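Local atomic coordinates of gamma-glutamyl-gamma-aminobutyraldehyde dehydrogenase (Burkholderia cenocepacia, PDB entry 4LIH), a protein that probably catalyses the NAD(P)+-dependent oxidation of gamma-glutamyl-gamma-aminobutyraldehyde and related aldehydes to the corresponding carboxylic acids. Residues Pro50-Arg54 against Gly339-Asp343; Trp138-Ala142 against Lys485-Leu490. The contacts are given in a common frame with arbitrary orientation. Where two conformers were deposited one is given. Residue numbers count along the deposited sequence, not the author numbering.

Contact 1 (Pro50-Arg54 against Gly339-Asp343); sequences PIDGR and GNPLD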
loop_
_atom_site.group_PDB
_atom_site.type_symbol
_atom_site.label_atom_id
_atom_site.label_comp_id
_atom_site.label_asym_id
_atom_site.label_seq_id
_atom_site.Cartn_x
_atom_site.Cartn_y
_atom_site.Cartn_z
ATOM N N PRO A 50 -39.719 15.048 18.230
ATOM C CA PRO A 50 -40.110 13.872 18.991
ATOM C C PRO A 50 -40.193 14.075 20.498
ATOM O O PRO A 50 -40.770 13.248 21.196
ATOM C CB PRO A 50 -38.996 12.856 18.702
ATOM C CG PRO A 50 -38.147 13.417 17.617
ATOM C CD PRO A 50 -38.480 14.856 17.447
ATOM N N ILE A 51 -39.633 15.160 20.986
ATOM C CA ILE A 51 -39.541 15.387 22.404
ATOM C C ILE A 51 -40.947 15.560 22.943
ATOM O O ILE A 51 -41.306 14.973 23.971
ATOM C CB ILE A 51 -38.713 16.659 22.715
ATOM C CG1 ILE A 51 -37.246 16.435 22.258
ATOM C CG2 ILE A 51 -38.774 16.987 24.212
ATOM C CD1 ILE A 51 -36.423 17.724 22.198
ATOM N N ASP A 52 -41.723 16.365 22.221
ATOM C CA ASP A 52 -43.038 16.776 22.711
ATOM C C ASP A 52 -44.042 17.059 21.613
ATOM O O ASP A 52 -45.137 17.553 21.893
ATOM C CB ASP A 52 -42.866 17.994 23.634
ATOM C CG ASP A 52 -42.289 19.210 22.928
ATOM O OD1 ASP A 52 -42.000 19.149 21.699
ATOM O OD2 ASP A 52 -42.135 20.243 23.632
ATOM N N GLY A 53 -43.708 16.738 20.367
ATOM C CA GLY A 53 -44.600 17.048 19.232
ATOM C C GLY A 53 -44.632 18.496 18.722
ATOM O O GLY A 53 -45.400 18.802 17.809
ATOM N N ARG A 54 -43.803 19.379 19.281
ATOM C CA ARG A 54 -43.783 20.783 18.851
ATOM C C ARG A 54 -43.365 20.866 17.381
ATOM O O ARG A 54 -42.489 20.123 16.939
ATOM C CB ARG A 54 -42.861 21.643 19.759
ATOM C CG ARG A 54 -41.348 21.391 19.660
ATOM C CD ARG A 54 -40.508 22.167 20.691
ATOM N NE ARG A 54 -40.078 21.354 21.825
ATOM C CZ ARG A 54 -39.044 21.634 22.625
ATOM N NH1 ARG A 54 -38.270 22.690 22.419
ATOM N NH2 ARG A 54 -38.755 20.821 23.628
ATOM N N GLY A 339 -36.015 10.121 29.219
ATOM C CA GLY A 339 -36.209 11.448 29.800
ATOM C C GLY A 339 -36.112 12.466 28.695
ATOM O O GLY A 339 -35.921 12.102 27.519
ATOM N N ASN A 340 -36.243 13.737 29.073
ATOM C CA ASN A 340 -36.137 14.865 28.142
ATOM C C ASN A 340 -34.729 14.895 27.549
ATOM O O ASN A 340 -33.747 15.076 28.279
ATOM C CB ASN A 340 -36.439 16.198 28.856
ATOM C CG ASN A 340 -36.593 17.377 27.889
ATOM O OD1 ASN A 340 -36.097 17.361 26.770
ATOM N ND2 ASN A 340 -37.309 18.419 28.335
ATOM N N PRO A 341 -34.619 14.773 26.217
ATOM C CA PRO A 341 -33.247 14.777 25.702
ATOM C C PRO A 341 -32.538 16.135 25.788
ATOM O O PRO A 341 -31.330 16.158 25.639
ATOM C CB PRO A 341 -33.403 14.323 24.257
ATOM C CG PRO A 341 -34.784 14.627 23.897
ATOM C CD PRO A 341 -35.603 14.538 25.143
ATOM N N LEU A 342 -33.266 17.223 26.097
ATOM C CA LEU A 342 -32.652 18.517 26.361
ATOM C C LEU A 342 -31.891 18.571 27.687
ATOM O O LEU A 342 -31.130 19.527 27.918
ATOM C CB LEU A 342 -33.685 19.651 26.316
ATOM C CG LEU A 342 -34.231 19.976 24.924
ATOM C CD1 LEU A 342 -35.361 20.992 25.007
ATOM C CD2 LEU A 342 -33.117 20.466 24.006
ATOM N N ASP A 343 -32.086 17.534 28.521
ATOM C CA ASP A 343 -31.433 17.411 29.816
ATOM C C ASP A 343 -30.120 16.643 29.662
ATOM O O ASP A 343 -30.124 15.470 29.243
ATOM C CB ASP A 343 -32.370 16.666 30.781
ATOM C CG ASP A 343 -31.819 16.561 32.207
ATOM O OD1 ASP A 343 -30.581 16.568 32.431
ATOM O OD2 ASP A 343 -32.673 16.416 33.094
#
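Neither backbone here is a regular helix or strand: two loops of the aldehyde dehydrogenase fold meet, segment 50-54 between strands 44-48 and 55-60 and a second loop, 339-343, between helices 319-333 and 354-370. They come closest at I51 and N340, whose CA atoms are 6.7 Å apart, and no hydrogen bond joins them. Each loop is instead braced from within by an Asx turn. In N340-D343, a type I beta turn closed by D343 N to N340 O (3.0 Å), the side chain of N340 accepts from the backbone two residues on, L342 N to N340 OD1 being 2.9 Å. In the other loop D52 OD1 receives R54 N at 3.0 Å, and G53 between them has a positive phi of 78°, where a CB would be jammed against the carbonyl O of D52.

I51 is the centre of the contact. Its side chain points at the beta turn, with CG1 3.5 Å from P341 CG and CD1 4.2 Å from L342 CG, so one branched side chain packs on both P341 and L342. I51 CG2 also approaches N340 OD1 (3.7 Å), an oxygen already engaged by L342 N. L115 of helix 106-117 touches I51 and R54, and L111 and T114 of the same helix touch L342; this helix thus borders both loops. The I51 carbonyl accepts a hydrogen bond from Y388 OH. At the border of the contact R54 pairs with D52 in a salt bridge, R54 NE lying 2.9 Å from D52 OD1, and the edge of the guanidinium meets aliphatic carbon, with R54 NH2 3.7 Å from L342 CD1.

Contact 2 (Trp138-Ala142 against Lys485-Leu490); sequences WFAEA and KSLHAL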
loop_
_atom_site.group_PDB
_atom_site.type_symbol
_atom_site.label_atom_id
_atom_site.label_comp_id
_atom_site.label_asym_id
_atom_site.label_seq_id
_atom_site.Cartn_x
_atom_site.Cartn_y
_atom_site.Cartn_z
ATOM N N TRP A 138 -10.719 14.179 8.610
ATOM C CA TRP A 138 -9.862 13.009 8.331
ATOM C C TRP A 138 -9.778 12.814 6.822
ATOM O O TRP A 138 -8.701 12.666 6.264
ATOM C CB TRP A 138 -10.439 11.781 9.015
ATOM C CG TRP A 138 -9.547 10.586 9.113
ATOM C CD1 TRP A 138 -8.722 10.266 10.147
ATOM C CD2 TRP A 138 -9.425 9.537 8.163
ATOM N NE1 TRP A 138 -8.052 9.081 9.887
ATOM C CE2 TRP A 138 -8.495 8.588 8.692
ATOM C CE3 TRP A 138 -9.979 9.309 6.906
ATOM C CZ2 TRP A 138 -8.107 7.434 7.996
ATOM C CZ3 TRP A 138 -9.625 8.118 6.219
ATOM C CH2 TRP A 138 -8.684 7.200 6.793
ATOM N N PHE A 139 -10.908 12.909 6.127
ATOM C CA PHE A 139 -10.819 12.758 4.677
ATOM C C PHE A 139 -10.071 13.928 4.028
ATOM O O PHE A 139 -9.347 13.723 3.065
ATOM C CB PHE A 139 -12.175 12.460 4.031
ATOM C CG PHE A 139 -12.632 11.030 4.264
ATOM C CD1 PHE A 139 -12.023 9.963 3.563
ATOM C CD2 PHE A 139 -13.539 10.742 5.273
ATOM C CE1 PHE A 139 -12.423 8.634 3.775
ATOM C CE2 PHE A 139 -13.908 9.430 5.505
ATOM C CZ PHE A 139 -13.359 8.392 4.768
ATOM N N ALA A 140 -10.209 15.128 4.600
ATOM C CA ALA A 140 -9.482 16.290 4.142
ATOM C C ALA A 140 -8.000 16.016 4.288
ATOM O O ALA A 140 -7.197 16.234 3.361
ATOM C CB ALA A 140 -9.850 17.515 4.967
ATOM N N GLU A 141 -7.633 15.522 5.460
ATOM C CA GLU A 141 -6.218 15.279 5.774
ATOM C C GLU A 141 -5.645 14.104 4.970
ATOM O O GLU A 141 -4.447 13.970 4.845
ATOM C CB GLU A 141 -6.078 14.966 7.263
ATOM C CG GLU A 141 -6.221 16.156 8.192
ATOM C CD GLU A 141 -6.219 15.757 9.671
ATOM O OE1 GLU A 141 -6.389 14.571 9.981
ATOM O OE2 GLU A 141 -6.011 16.613 10.554
ATOM N N ALA A 142 -6.502 13.225 4.468
ATOM C CA ALA A 142 -6.036 12.095 3.642
ATOM C C ALA A 142 -5.780 12.447 2.172
ATOM O O ALA A 142 -5.035 11.723 1.506
ATOM C CB ALA A 142 -7.035 10.973 3.738
ATOM N N LYS A 485 -16.345 5.170 6.232
ATOM C CA LYS A 485 -15.090 5.361 6.947
ATOM C C LYS A 485 -13.903 4.670 6.213
ATOM O O LYS A 485 -14.107 3.790 5.349
ATOM C CB LYS A 485 -15.178 4.878 8.411
ATOM C CG LYS A 485 -16.404 5.353 9.201
ATOM C CD LYS A 485 -16.183 5.274 10.721
ATOM C CE LYS A 485 -16.005 3.863 11.230
ATOM N NZ LYS A 485 -15.716 3.875 12.675
ATOM N N SER A 486 -12.689 5.084 6.556
ATOM C CA SER A 486 -11.422 4.559 6.058
ATOM C C SER A 486 -11.238 4.990 4.634
ATOM O O SER A 486 -12.175 5.519 4.009
ATOM C CB SER A 486 -11.368 3.029 6.118
ATOM O OG SER A 486 -11.972 2.429 4.996
ATOM N N LEU A 487 -10.043 4.754 4.122
ATOM C CA LEU A 487 -9.717 5.121 2.741
ATOM C C LEU A 487 -10.580 4.356 1.758
ATOM O O LEU A 487 -10.836 4.847 0.670
ATOM C CB LEU A 487 -8.247 4.891 2.413
ATOM C CG LEU A 487 -7.288 5.776 3.207
ATOM C CD1 LEU A 487 -5.880 5.289 2.880
ATOM C CD2 LEU A 487 -7.459 7.214 2.833
ATOM N N HIS A 488 -11.048 3.181 2.181
ATOM C CA HIS A 488 -11.917 2.315 1.382
ATOM C C HIS A 488 -13.251 2.984 1.069
ATOM O O HIS A 488 -13.884 2.618 0.128
ATOM C CB HIS A 488 -12.192 1.000 2.128
ATOM C CG HIS A 488 -10.957 0.186 2.330
ATOM N ND1 HIS A 488 -10.322 -0.453 1.296
ATOM C CD2 HIS A 488 -10.166 0.022 3.411
ATOM C CE1 HIS A 488 -9.212 -1.016 1.744
ATOM N NE2 HIS A 488 -9.084 -0.719 3.019
ATOM N N ALA A 489 -13.644 3.963 1.863
ATOM C CA ALA A 489 -14.866 4.752 1.580
ATOM C C ALA A 489 -14.771 5.495 0.238
ATOM O O ALA A 489 -15.776 5.684 -0.452
ATOM C CB ALA A 489 -15.155 5.712 2.724
ATOM N N LEU A 490 -13.559 5.894 -0.134
ATOM C CA LEU A 490 -13.324 6.691 -1.353
ATOM C C LEU A 490 -13.571 5.909 -2.649
ATOM O O LEU A 490 -13.839 6.493 -3.703
ATOM C CB LEU A 490 -11.895 7.244 -1.357
ATOM C CG LEU A 490 -11.622 8.197 -0.199
ATOM C CD1 LEU A 490 -10.146 8.277 0.125
ATOM C CD2 LEU A 490 -12.192 9.578 -0.490
#
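F139, on the last turns of helix 121-142, points the edge of its ring at the backbone of K485 and S486 and reaches into the turn that follows. F139 CE1 lies 3.1 Å from S486 O and F139 CZ 4.0 Å from K485 C. Within this contact the ring also meets aliphatic carbon, with F139 CZ 3.8 Å from A489 CB and F139 CD1 4.1 Å from L490 CD2. W138 and A142, one helical turn apart, both meet L487: W138 CH2 is 4.1 Å from L487 CG, and A142 CB is 3.9 Å from L487 CD2. CB of K485 and of S486 point away, so it is their main chain that faces the rings. Beyond S486 the chain curls, A489 N binding S486 O and L490 N binding L487 O, both at 3.0 Å.

The indole nitrogen of W138 donates to D144 O of a second subunit, so W138 also serves a subunit interface. K485 NZ is held by D468 O, and its side chain is about 8 Å from that of E274, the predicted active-site residue. Aromatic side chains of an interface helix packed on the loop leading to the C-terminal strand 494-502 fit the tetrameric aldehyde dehydrogenase architecture, here close to the probable catalytic site.

In the fold
From the N terminus the chain passes first through 50-54, then through 138-142 at the end of helix 121-142. After most strands and helices of the first, mixed sheet and the start of the second, it returns at 339-343 to complete contact 1. It runs on through the rest of the second sheet to 485-490, closing contact 2 just before strand 494-502. The two loops therefore cross rather than nest. Contact 1 joins an early loop to one between helices 319-333 and 354-370; contact 2 joins a helix to the loop before the last strand. Their centres are about 35 Å apart, on opposite sides of the chain's centre, and they do not touch.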